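Local coordinates for conserved Archaeal protein (Sulfolobus acidocaldarius, PDB 3ATR) that reduces the double bonds of geranylgeranyl chains in archaeal glycerophospholipids with the help of FAD, yielding the saturated phytanyl lipids of the membrane, at residues Gly49-Lys54 / Gly94-Ala99; Asp184-Glu189 / Ala268-Arg273; Thr293-His298 / Gly342-Ser347. All blocks are in the same frame, centred on the assembly; numbering follows the deposited sequence.

Interaction 1 of 3, residues Gly49-Lys54 / Gly94-Ala99. With FDA (dihydroflavine-adenine dinucleotide), chain B; DD9 (nonane), chain C.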
loop_
_atom_site.group_PDB
_atom_site.type_symbol
_atom_site.label_atom_id
_atom_site.label_comp_id
_atom_site.label_asym_id
_atom_site.label_seq_id
_atom_site.Cartn_x
_atom_site.Cartn_y
_atom_site.Cartn_z
ATOM N N GLY A 49 6.302 7.771 -4.684
ATOM C CA GLY A 49 6.737 7.742 -6.071
ATOM C C GLY A 49 5.665 8.344 -6.968
ATOM O O GLY A 49 5.959 8.736 -8.098
ATOM N N ASP A 50 4.419 8.394 -6.466
ATOM C CA ASP A 50 3.290 9.039 -7.169
ATOM C C ASP A 50 2.764 8.287 -8.394
ATOM O O ASP A 50 1.986 8.849 -9.136
ATOM C CB ASP A 50 3.546 10.486 -7.555
ATOM C CG ASP A 50 3.828 11.393 -6.342
ATOM O OD1 ASP A 50 3.362 11.129 -5.234
ATOM O OD2 ASP A 50 4.525 12.375 -6.536
ATOM N N ALA A 51 3.092 7.008 -8.515
ATOM C CA ALA A 51 2.661 6.188 -9.659
ATOM C C ALA A 51 1.511 5.268 -9.302
ATOM O O ALA A 51 1.615 4.467 -8.352
ATOM C CB ALA A 51 3.816 5.372 -10.182
ATOM N N VAL A 52 0.442 5.345 -10.090
ATOM C CA VAL A 52 -0.754 4.541 -9.820
ATOM C C VAL A 52 -1.295 4.015 -11.148
ATOM O O VAL A 52 -1.480 4.770 -12.090
ATOM C CB VAL A 52 -1.866 5.341 -9.067
ATOM C CG1 VAL A 52 -3.050 4.386 -8.660
ATOM C CG2 VAL A 52 -1.318 6.039 -7.829
ATOM N N SER A 53 -1.624 2.735 -11.200
ATOM C CA SER A 53 -2.140 2.183 -12.456
ATOM C C SER A 53 -3.516 2.721 -12.796
ATOM O O SER A 53 -4.329 2.997 -11.919
ATOM C CB SER A 53 -2.213 0.629 -12.410
ATOM O OG SER A 53 -3.342 0.254 -11.663
ATOM N N LYS A 54 -3.785 2.827 -14.092
ATOM C CA LYS A 54 -5.112 3.132 -14.565
ATOM C C LYS A 54 -6.079 2.011 -14.157
ATOM O O LYS A 54 -7.225 2.296 -13.842
ATOM C CB LYS A 54 -5.094 3.322 -16.102
ATOM C CG LYS A 54 -6.466 3.627 -16.694
ATOM C CD LYS A 54 -6.305 3.875 -18.194
ATOM C CE LYS A 54 -7.545 3.441 -18.960
ATOM N NZ LYS A 54 -7.323 3.631 -20.441
ATOM N N GLY A 94 -0.879 3.928 -16.843
ATOM C CA GLY A 94 -0.932 4.450 -15.486
ATOM C C GLY A 94 -0.709 5.930 -15.478
ATOM O O GLY A 94 -0.608 6.576 -16.531
ATOM N N PHE A 95 -0.630 6.472 -14.273
ATOM C CA PHE A 95 -0.536 7.899 -14.118
ATOM C C PHE A 95 0.589 8.198 -13.139
ATOM O O PHE A 95 0.683 7.561 -12.108
ATOM C CB PHE A 95 -1.846 8.429 -13.538
ATOM C CG PHE A 95 -3.057 8.038 -14.334
ATOM C CD1 PHE A 95 -3.272 8.600 -15.602
ATOM C CD2 PHE A 95 -3.978 7.114 -13.834
ATOM C CE1 PHE A 95 -4.411 8.275 -16.352
ATOM C CE2 PHE A 95 -5.105 6.755 -14.579
ATOM C CZ PHE A 95 -5.326 7.315 -15.831
ATOM N N GLU A 96 1.409 9.176 -13.494
ATOM C CA GLU A 96 2.258 9.921 -12.528
ATOM C C GLU A 96 1.530 11.188 -12.075
ATOM O O GLU A 96 1.269 12.132 -12.863
ATOM C CB GLU A 96 3.620 10.253 -13.134
ATOM C CG GLU A 96 4.708 9.358 -12.677
ATOM C CD GLU A 96 4.985 9.500 -11.187
ATOM O OE1 GLU A 96 5.386 8.507 -10.565
ATOM O OE2 GLU A 96 4.800 10.606 -10.646
ATOM N N LEU A 97 1.140 11.175 -10.806
ATOM C CA LEU A 97 0.216 12.142 -10.240
ATOM C C LEU A 97 0.903 13.292 -9.577
ATOM O O LEU A 97 2.036 13.153 -9.084
ATOM C CB LEU A 97 -0.615 11.459 -9.133
ATOM C CG LEU A 97 -1.519 10.314 -9.593
ATOM C CD1 LEU A 97 -2.309 9.830 -8.449
ATOM C CD2 LEU A 97 -2.448 10.879 -10.579
ATOM N N ASN A 98 0.218 14.439 -9.551
ATOM C CA ASN A 98 0.466 15.434 -8.527
ATOM C C ASN A 98 -0.452 14.962 -7.397
ATOM O O ASN A 98 -1.677 15.202 -7.425
ATOM C CB ASN A 98 0.109 16.866 -9.005
ATOM C CG ASN A 98 0.429 17.931 -7.949
ATOM O OD1 ASN A 98 0.135 17.742 -6.764
ATOM N ND2 ASN A 98 1.020 19.046 -8.366
ATOM N N ALA A 99 0.117 14.221 -6.455
ATOM C CA ALA A 99 -0.724 13.476 -5.485
ATOM C C ALA A 99 -1.578 14.436 -4.613
ATOM O O ALA A 99 -2.788 14.214 -4.445
ATOM C CB ALA A 99 0.140 12.510 -4.621
HETATM P PA FDA B . -1.376 8.727 4.007
HETATM O O1A FDA B . -0.128 8.647 4.842
HETATM O O2A FDA B . -1.265 9.297 2.616
HETATM O O5B FDA B . -2.439 9.682 4.690
HETATM C C5B FDA B . -2.685 9.587 6.139
HETATM C C4B FDA B . -3.213 10.937 6.617
HETATM O O4B FDA B . -3.576 10.849 7.996
HETATM C C3B FDA B . -2.172 12.052 6.509
HETATM O O3B FDA B . -2.647 13.061 5.597
HETATM C C2B FDA B . -1.996 12.529 7.943
HETATM O O2B FDA B . -1.877 13.938 8.100
HETATM C C1B FDA B . -3.278 12.100 8.636
HETATM N N9A FDA B . -3.154 11.746 10.062
HETATM C C8A FDA B . -2.346 10.797 10.611
HETATM N N7A FDA B . -2.643 10.699 11.940
HETATM C C5A FDA B . -3.698 11.547 12.175
HETATM C C6A FDA B . -4.427 11.876 13.308
HETATM N N6A FDA B . -4.139 11.302 14.516
HETATM N N1A FDA B . -5.418 12.814 13.191
HETATM C C2A FDA B . -5.727 13.422 12.006
HETATM N N3A FDA B . -5.015 13.095 10.883
HETATM C C4A FDA B . -4.005 12.193 10.982
HETATM N N1 FDA B . 2.271 3.791 -3.639
HETATM C C2 FDA B . 1.884 3.950 -4.911
HETATM O O2 FDA B . 0.705 3.638 -5.158
HETATM N N3 FDA B . 2.734 4.419 -5.894
HETATM C C4 FDA B . 4.010 4.767 -5.636
HETATM O O4 FDA B . 4.755 5.188 -6.531
HETATM C C4X FDA B . 4.532 4.599 -4.279
HETATM N N5 FDA B . 5.819 4.895 -3.957
HETATM C C5X FDA B . 6.066 5.166 -2.643
HETATM C C6 FDA B . 7.276 5.806 -2.341
HETATM C C7 FDA B . 7.577 6.144 -1.010
HETATM C C7M FDA B . 8.878 6.916 -0.719
HETATM C C8 FDA B . 6.691 5.785 -0.023
HETATM C C8M FDA B . 6.963 6.156 1.442
HETATM C C9 FDA B . 5.459 5.112 -0.292
HETATM C C9A FDA B . 5.137 4.802 -1.643
HETATM N N10 FDA B . 3.919 4.101 -1.968
HETATM C C10 FDA B . 3.538 4.127 -3.288
HETATM C "C1'" FDA B . 2.875 3.940 -0.926
HETATM C "C2'" FDA B . 1.791 5.043 -0.888
HETATM O "O2'" FDA B . 2.397 6.336 -0.850
HETATM C "C3'" FDA B . 0.930 4.852 0.365
HETATM O "O3'" FDA B . 0.649 3.442 0.471
HETATM C "C4'" FDA B . -0.402 5.589 0.333
HETATM O "O4'" FDA B . -0.169 6.969 0.012
HETATM C "C5'" FDA B . -1.008 5.513 1.745
HETATM O "O5'" FDA B . -2.270 6.217 1.726
HETATM P P FDA B . -3.006 6.468 3.117
HETATM O O1P FDA B . -4.221 7.344 2.829
HETATM O O2P FDA B . -3.174 5.123 3.773
HETATM O O3P FDA B . -1.919 7.224 4.075
HETATM C C1 DD9 C . 1.616 1.580 -15.037
HETATM C C2 DD9 C . 1.807 2.256 -13.686
HETATM C C3 DD9 C . 1.740 1.189 -12.613
HETATM C C4 DD9 C . 1.870 1.824 -11.236
HETATM C C5 DD9 C . 3.268 1.590 -10.688
HETATM C C6 DD9 C . 3.148 1.262 -9.198
HETATM C C7 DD9 C . 4.454 0.838 -8.534
HETATM C C8 DD9 C . 4.773 1.959 -7.545
HETATM C C9 DD9 C . 5.401 1.615 -6.216
HETATM O O HOH W 1 2.941 14.524 -5.870
#
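E96 bends back across the strand pair toward the start of the other segment. Its chain turns at CB-CG (chi2 -65°) and lays the carboxylate alongside G49 and D50, with OE1 2.5 Å from G49 O and OE2 3.3 Å from D50 CB. D50 has CG anti to its own carbonyl carbon, which sends its carboxylate toward A99. There OD1 rests on A99 CB, while OD2 accepts from a water that in turn takes the N-H of A99. K222 makes salt bridges to both D50 OD2 and E96 OE2, drawing the two carboxylates to one ammonium. Between these side chains the backbones run antiparallel: strand 51-53 is the outermost strand of a mixed sheet and lies against the end of strand 87-97. V52 and F95 form a hydrogen-bonded pair, with V52 N to F95 O at 3.0 Å, and a nearly straight bond from L97 N to D50 O (171°) extends the pairing. On the face shared by V52 and F95, the phenyl ring meets the start of the helix that follows S53. F95 CE2 lies 3.6 Å from K54 CA, and the K54 chain passes obliquely across it, while F57 meets the same ring edge-to-face. V52 CG2 touches L97 CD1 at 4.0 Å. The other edge of strand 51-53 serves the cofactor: A51 O accepts from flavin N3 at 2.7 Å, and A51 N donates to flavin O4 at 3.2 Å. The pyrimidine part of the isoalloxazine is thus bonded to backbone as if to one more strand. A bound nonane, which may mark the path of a lipid chain, runs past S53 and G94; a CB on G94 would collide with it.

Interaction 2 of 3, residues Asp184-Glu189 / Ala268-Arg273. With FDA (dihydroflavine-adenine dinucleotide), chain B.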
loop_
_atom_site.group_PDB
_atom_site.type_symbol
_atom_site.label_atom_id
_atom_site.label_comp_id
_atom_site.label_asym_id
_atom_site.label_seq_id
_atom_site.Cartn_x
_atom_site.Cartn_y
_atom_site.Cartn_z
ATOM N N ASP A 184 9.254 -1.597 4.578
ATOM C CA ASP A 184 10.470 -0.975 4.018
ATOM C C ASP A 184 10.531 0.447 4.491
ATOM O O ASP A 184 9.472 1.060 4.813
ATOM C CB ASP A 184 10.400 -0.892 2.501
ATOM C CG ASP A 184 10.729 -2.181 1.824
ATOM O OD1 ASP A 184 10.955 -3.213 2.501
ATOM O OD2 ASP A 184 10.752 -2.119 0.584
ATOM N N VAL A 185 11.732 1.016 4.573
ATOM C CA VAL A 185 11.753 2.476 4.645
ATOM C C VAL A 185 12.044 2.917 3.201
ATOM O O VAL A 185 12.785 2.212 2.456
ATOM C CB VAL A 185 12.761 3.046 5.671
ATOM C CG1 VAL A 185 12.289 2.660 7.143
ATOM C CG2 VAL A 185 14.124 2.549 5.430
ATOM N N ALA A 186 11.542 4.076 2.808
ATOM C CA ALA A 186 11.686 4.503 1.411
ATOM C C ALA A 186 11.905 6.017 1.400
ATOM O O ALA A 186 11.437 6.746 2.294
ATOM C CB ALA A 186 10.393 4.155 0.578
ATOM N N TYR A 187 12.650 6.473 0.410
ATOM C CA TYR A 187 13.050 7.860 0.326
ATOM C C TYR A 187 13.055 8.236 -1.136
ATOM O O TYR A 187 13.468 7.435 -1.977
ATOM C CB TYR A 187 14.474 8.008 0.877
ATOM C CG TYR A 187 15.036 9.405 0.731
ATOM C CD1 TYR A 187 14.708 10.415 1.642
ATOM C CD2 TYR A 187 15.870 9.714 -0.355
ATOM C CE1 TYR A 187 15.239 11.731 1.469
ATOM C CE2 TYR A 187 16.435 11.008 -0.497
ATOM C CZ TYR A 187 16.070 11.998 0.407
ATOM O OH TYR A 187 16.564 13.288 0.330
ATOM N N ARG A 188 12.641 9.459 -1.442
ATOM C CA ARG A 188 12.645 9.883 -2.833
ATOM C C ARG A 188 12.920 11.371 -2.948
ATOM O O ARG A 188 12.656 12.168 -2.023
ATOM C CB ARG A 188 11.298 9.544 -3.532
ATOM C CG ARG A 188 10.110 10.330 -2.941
ATOM C CD ARG A 188 9.872 11.641 -3.828
ATOM N NE ARG A 188 8.662 12.398 -3.429
ATOM C CZ ARG A 188 8.554 13.161 -2.344
ATOM N NH1 ARG A 188 9.599 13.316 -1.519
ATOM N NH2 ARG A 188 7.415 13.771 -2.101
ATOM N N GLU A 189 13.392 11.755 -4.130
ATOM C CA GLU A 189 13.506 13.153 -4.473
ATOM C C GLU A 189 12.846 13.424 -5.816
ATOM O O GLU A 189 12.734 12.518 -6.650
ATOM C CB GLU A 189 14.991 13.526 -4.584
ATOM C CG GLU A 189 15.717 13.320 -3.197
ATOM C CD GLU A 189 17.146 13.810 -3.133
ATOM O OE1 GLU A 189 17.837 13.925 -4.175
ATOM O OE2 GLU A 189 17.608 14.062 -1.999
ATOM N N ALA A 268 9.500 7.888 4.137
ATOM C CA ALA A 268 8.518 7.428 5.066
ATOM C C ALA A 268 8.580 5.909 5.089
ATOM O O ALA A 268 9.211 5.293 4.241
ATOM C CB ALA A 268 7.159 7.882 4.635
ATOM N N LEU A 269 7.897 5.334 6.072
ATOM C CA LEU A 269 7.813 3.876 6.205
ATOM C C LEU A 269 6.728 3.361 5.225
ATOM O O LEU A 269 5.687 4.024 5.014
ATOM C CB LEU A 269 7.421 3.590 7.666
ATOM C CG LEU A 269 7.304 2.131 8.130
ATOM C CD1 LEU A 269 8.691 1.557 8.215
ATOM C CD2 LEU A 269 6.587 2.117 9.485
ATOM N N VAL A 270 6.912 2.152 4.695
ATOM C CA VAL A 270 5.927 1.562 3.796
ATOM C C VAL A 270 5.681 0.120 4.279
ATOM O O VAL A 270 6.588 -0.693 4.191
ATOM C CB VAL A 270 6.527 1.458 2.352
ATOM C CG1 VAL A 270 5.452 0.878 1.393
ATOM C CG2 VAL A 270 6.990 2.805 1.828
ATOM N N PRO A 271 4.481 -0.208 4.791
ATOM C CA PRO A 271 4.248 -1.632 5.132
ATOM C C PRO A 271 4.352 -2.529 3.897
ATOM O O PRO A 271 3.997 -2.101 2.795
ATOM C CB PRO A 271 2.802 -1.662 5.656
ATOM C CG PRO A 271 2.271 -0.276 5.561
ATOM C CD PRO A 271 3.277 0.628 4.847
ATOM N N THR A 272 4.846 -3.745 4.040
ATOM C CA THR A 272 5.012 -4.648 2.878
ATOM C C THR A 272 4.554 -6.053 3.280
ATOM O O THR A 272 5.367 -6.966 3.367
ATOM C CB THR A 272 6.480 -4.652 2.313
ATOM O OG1 THR A 272 7.381 -5.099 3.337
ATOM C CG2 THR A 272 6.930 -3.233 1.843
ATOM N N ARG A 273 3.263 -6.214 3.562
ATOM C CA ARG A 273 2.808 -7.508 4.054
ATOM C C ARG A 273 1.323 -7.723 3.781
ATOM O O ARG A 273 0.633 -6.856 3.231
ATOM C CB ARG A 273 3.097 -7.617 5.558
ATOM C CG ARG A 273 2.537 -6.405 6.401
ATOM C CD ARG A 273 2.289 -6.932 7.860
ATOM N NE ARG A 273 1.000 -7.600 7.978
ATOM C CZ ARG A 273 0.432 -7.952 9.125
ATOM N NH1 ARG A 273 1.091 -7.819 10.292
ATOM N NH2 ARG A 273 -0.789 -8.460 9.114
HETATM P PA FDA B . -1.376 8.727 4.007
HETATM O O1A FDA B . -0.128 8.647 4.842
HETATM O O2A FDA B . -1.265 9.297 2.616
HETATM O O5B FDA B . -2.439 9.682 4.690
HETATM C C5B FDA B . -2.685 9.587 6.139
HETATM C C4B FDA B . -3.213 10.937 6.617
HETATM O O4B FDA B . -3.576 10.849 7.996
HETATM C C3B FDA B . -2.172 12.052 6.509
HETATM O O3B FDA B . -2.647 13.061 5.597
HETATM C C2B FDA B . -1.996 12.529 7.943
HETATM O O2B FDA B . -1.877 13.938 8.100
HETATM C C1B FDA B . -3.278 12.100 8.636
HETATM N N9A FDA B . -3.154 11.746 10.062
HETATM C C8A FDA B . -2.346 10.797 10.611
HETATM N N7A FDA B . -2.643 10.699 11.940
HETATM C C5A FDA B . -3.698 11.547 12.175
HETATM C C6A FDA B . -4.427 11.876 13.308
HETATM N N6A FDA B . -4.139 11.302 14.516
HETATM N N1A FDA B . -5.418 12.814 13.191
HETATM C C2A FDA B . -5.727 13.422 12.006
HETATM N N3A FDA B . -5.015 13.095 10.883
HETATM C C4A FDA B . -4.005 12.193 10.982
HETATM N N1 FDA B . 2.271 3.791 -3.639
HETATM C C2 FDA B . 1.884 3.950 -4.911
HETATM O O2 FDA B . 0.705 3.638 -5.158
HETATM N N3 FDA B . 2.734 4.419 -5.894
HETATM C C4 FDA B . 4.010 4.767 -5.636
HETATM O O4 FDA B . 4.755 5.188 -6.531
HETATM C C4X FDA B . 4.532 4.599 -4.279
HETATM N N5 FDA B . 5.819 4.895 -3.957
HETATM C C5X FDA B . 6.066 5.166 -2.643
HETATM C C6 FDA B . 7.276 5.806 -2.341
HETATM C C7 FDA B . 7.577 6.144 -1.010
HETATM C C7M FDA B . 8.878 6.916 -0.719
HETATM C C8 FDA B . 6.691 5.785 -0.023
HETATM C C8M FDA B . 6.963 6.156 1.442
HETATM C C9 FDA B . 5.459 5.112 -0.292
HETATM C C9A FDA B . 5.137 4.802 -1.643
HETATM N N10 FDA B . 3.919 4.101 -1.968
HETATM C C10 FDA B . 3.538 4.127 -3.288
HETATM C "C1'" FDA B . 2.875 3.940 -0.926
HETATM C "C2'" FDA B . 1.791 5.043 -0.888
HETATM O "O2'" FDA B . 2.397 6.336 -0.850
HETATM C "C3'" FDA B . 0.930 4.852 0.365
HETATM O "O3'" FDA B . 0.649 3.442 0.471
HETATM C "C4'" FDA B . -0.402 5.589 0.333
HETATM O "O4'" FDA B . -0.169 6.969 0.012
HETATM C "C5'" FDA B . -1.008 5.513 1.745
HETATM O "O5'" FDA B . -2.270 6.217 1.726
HETATM P P FDA B . -3.006 6.468 3.117
HETATM O O1P FDA B . -4.221 7.344 2.829
HETATM O O2P FDA B . -3.174 5.123 3.773
HETATM O O3P FDA B . -1.919 7.224 4.075
HETATM O O HOH W 2 9.922 -5.675 3.492
#
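The last two strands of the mixed sheet, 183-193 and the edge strand 261-271, meet where D184 pairs with V270, V185 with L269 and A186 with A268. The first and last of these are antiparallel hydrogen-bonded pairs, each closed by two backbone bonds; D184 N to V270 O spans 2.8 Å, as does V270 N to D184 O. The short segments are strongly twisted against each other, at 134° between their directions. D184, A186, A268 and V270 share one face, and this is the face the flavin uses. A186 CB sits 3.4 Å from flavin C7M, and V270 CG2 comes equally near to C8M, with A268 CB also against C8M. This part of the geranylgeranyl reductase catalytic domain thereby gives the dimethylbenzene end of the isoalloxazine an apolar seat made of small side chains. V270 has CG1 anti to its backbone N (chi1 -178°), and its other methyl, CG2, is the one that meets both the flavin and A186 CB, the latter at 3.9 Å. Over the opposite face V185 and L269 touch through CG1 and CD1, and L269 CD1 also rests 3.5 Å from D184 O. Beyond the strand end T272 takes over: its CG2 meets the carboxyl carbon CG of D184 at 3.9 Å, the two side chains crossing at about a right angle. A water joins their polar ends, donating to D184 OD1 and lying 2.6 Å from T272 OG1. R273, next in the chain, makes a salt bridge with E176.

Interaction 3 of 3, residues Thr293-His298 / Gly342-Ser347. With PPV (pyrophosphate), chain D.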
loop_
_atom_site.group_PDB
_atom_site.type_symbol
_atom_site.label_atom_id
_atom_site.label_comp_id
_atom_site.label_asym_id
_atom_site.label_seq_id
_atom_site.Cartn_x
_atom_site.Cartn_y
_atom_site.Cartn_z
ATOM N N THR A 293 -2.410 -1.983 3.696
ATOM C CA THR A 293 -3.024 -2.323 2.388
ATOM C C THR A 293 -2.012 -2.394 1.169
ATOM O O THR A 293 -2.371 -2.744 0.044
ATOM C CB THR A 293 -4.303 -1.490 2.140
ATOM O OG1 THR A 293 -3.990 -0.088 2.177
ATOM C CG2 THR A 293 -5.351 -1.794 3.211
ATOM N N VAL A 294 -0.743 -2.185 1.392
ATOM C CA VAL A 294 0.229 -1.971 0.301
ATOM C C VAL A 294 0.611 -3.323 -0.357
ATOM O O VAL A 294 0.776 -4.360 0.354
ATOM C CB VAL A 294 1.508 -1.397 0.935
ATOM C CG1 VAL A 294 2.577 -1.198 -0.064
ATOM C CG2 VAL A 294 1.236 -0.053 1.612
ATOM N N ASN A 295 0.853 -3.287 -1.675
ATOM C CA ASN A 295 1.353 -4.448 -2.374
ATOM C C ASN A 295 2.730 -4.845 -1.801
ATOM O O ASN A 295 3.651 -4.000 -1.782
ATOM C CB ASN A 295 1.549 -4.052 -3.855
ATOM C CG ASN A 295 1.891 -5.230 -4.696
ATOM O OD1 ASN A 295 2.975 -5.841 -4.539
ATOM N ND2 ASN A 295 0.957 -5.625 -5.553
ATOM N N PRO A 296 2.885 -6.108 -1.321
ATOM C CA PRO A 296 4.123 -6.453 -0.630
ATOM C C PRO A 296 5.328 -6.575 -1.583
ATOM O O PRO A 296 6.468 -6.513 -1.122
ATOM C CB PRO A 296 3.805 -7.835 -0.014
ATOM C CG PRO A 296 2.315 -7.834 0.173
ATOM C CD PRO A 296 1.852 -7.153 -1.125
ATOM N N VAL A 297 5.072 -6.776 -2.854
ATOM C CA VAL A 297 6.207 -6.937 -3.805
ATOM C C VAL A 297 6.741 -5.593 -4.281
ATOM O O VAL A 297 7.944 -5.291 -4.090
ATOM C CB VAL A 297 5.865 -7.867 -4.936
ATOM C CG1 VAL A 297 6.949 -7.780 -6.106
ATOM C CG2 VAL A 297 5.842 -9.290 -4.357
ATOM N N HIS A 298 5.848 -4.762 -4.829
ATOM C CA HIS A 298 6.301 -3.490 -5.402
ATOM C C HIS A 298 6.042 -2.224 -4.538
ATOM O O HIS A 298 6.437 -1.126 -4.932
ATOM C CB HIS A 298 5.788 -3.310 -6.838
ATOM C CG HIS A 298 4.297 -3.289 -6.991
ATOM N ND1 HIS A 298 3.478 -2.439 -6.266
ATOM C CD2 HIS A 298 3.472 -3.989 -7.814
ATOM C CE1 HIS A 298 2.224 -2.592 -6.654
ATOM N NE2 HIS A 298 2.190 -3.534 -7.591
ATOM N N GLY A 342 -6.875 -8.233 -0.799
ATOM C CA GLY A 342 -6.193 -8.823 0.397
ATOM C C GLY A 342 -5.624 -10.222 0.128
ATOM O O GLY A 342 -4.533 -10.554 0.624
ATOM N N ALA A 343 -6.393 -11.078 -0.560
ATOM C CA ALA A 343 -5.916 -12.451 -0.804
ATOM C C ALA A 343 -4.680 -12.376 -1.707
ATOM O O ALA A 343 -3.693 -13.100 -1.483
ATOM C CB ALA A 343 -6.986 -13.311 -1.432
ATOM N N LYS A 344 -4.743 -11.503 -2.715
ATOM C CA LYS A 344 -3.567 -11.239 -3.575
ATOM C C LYS A 344 -2.353 -10.754 -2.760
ATOM O O LYS A 344 -1.216 -11.250 -2.956
ATOM C CB LYS A 344 -3.950 -10.260 -4.720
ATOM C CG LYS A 344 -2.776 -9.525 -5.306
ATOM C CD LYS A 344 -3.280 -8.618 -6.453
ATOM C CE LYS A 344 -2.231 -7.627 -6.856
ATOM N NZ LYS A 344 -2.711 -6.736 -7.969
ATOM N N GLN A 345 -2.585 -9.834 -1.833
ATOM C CA GLN A 345 -1.521 -9.333 -0.942
ATOM C C GLN A 345 -0.918 -10.467 -0.156
ATOM O O GLN A 345 0.296 -10.524 -0.033
ATOM C CB GLN A 345 -2.069 -8.358 0.083
ATOM C CG GLN A 345 -1.904 -6.994 -0.234
ATOM C CD GLN A 345 -2.487 -6.155 0.889
ATOM O OE1 GLN A 345 -3.692 -5.897 0.895
ATOM N NE2 GLN A 345 -1.656 -5.773 1.845
ATOM N N ALA A 346 -1.748 -11.378 0.357
ATOM C CA ALA A 346 -1.235 -12.465 1.192
ATOM C C ALA A 346 -0.295 -13.370 0.368
ATOM O O ALA A 346 0.820 -13.706 0.792
ATOM C CB ALA A 346 -2.394 -13.302 1.768
ATOM N N SER A 347 -0.719 -13.681 -0.847
ATOM C CA SER A 347 0.141 -14.484 -1.761
ATOM C C SER A 347 1.455 -13.756 -2.069
ATOM O O SER A 347 2.530 -14.357 -2.081
ATOM C CB SER A 347 -0.677 -14.786 -3.029
ATOM O OG SER A 347 0.155 -15.351 -4.007
HETATM O O11 PPV D . -0.138 -4.826 -8.310
HETATM P P1 PPV D . -1.232 -3.805 -8.149
HETATM O O21 PPV D . -2.572 -4.221 -8.696
HETATM O O31 PPV D . -1.297 -3.078 -6.830
HETATM O OPP PPV D . -0.783 -2.602 -9.108
HETATM P P2 PPV D . -0.727 -2.750 -10.705
HETATM O O12 PPV D . -2.182 -2.833 -11.135
HETATM O O22 PPV D . -0.020 -1.471 -11.069
HETATM O O32 PPV D . 0.083 -4.001 -10.962
#
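P296 lays its ring across the helical residue Q345 at about a right angle, CG 3.4 Å from Q345 O and CD over Q345 CG. Q345 is extended beyond CG and sends its amide along the T293-V294 backbone, NE2 3.2 Å from V294 O; NE2 is hydrogen-bonded to F292 O and R273 O, OE1 to Y337 OH. N295 stands with CG anti to its backbone N (chi1 -172°), which folds its amide over the turn ahead. OD1 accepts from V297 N at 2.8 Å, an Asx turn, and also from H298 N, which approaches from above the carbonyl plane. CG of this amide lies 3.3 Å above the centre of the H298 ring, and ND2 is bonded to Y341 OH. An alanine at N295 is likely to leave the V297 and H298 amides without their acceptor, uncover the imidazole face that CG covers, and deprive Y341 OH of its ND2 partner. The ring meets pyrophosphate edge-on, NE2 donating to O11 at 2.8 Å, and N295 ND2 lies 3.1 Å from the same O11. From the helix, K344 stretches out fully, and its NZ reaches O21 at 2.6 Å. H298 and Y341 bind the phospholipid, and H56 also grips the pyrophosphate. Imidazole, ammonium and amide gathered round one anion are consistent with a seat for the lipid's phosphate head.

Interactions 1 and 2 belong to the same sheet and hold the flavin from its two ends, the pyrimidine edge and the dimethyl edge; their centres are 16 Å apart and their nearest atoms about 5 Å. Interaction 3 adjoins interaction 2 directly: R273 O lies 2.9 Å from Q345 NE2, probably a hydrogen bond, and P271 O packs on V294 CB at 3.2 Å. Interactions 1 and 3 do not touch, with nearest atoms about 7 Å apart, yet both face the pyrophosphate, which S53 OG reaches by a weak hydrogen bond. Cofactor, nonane and anion thus share one pocket, consistent with a lipid whose head sits by 293-298 and whose chain runs toward the flavin.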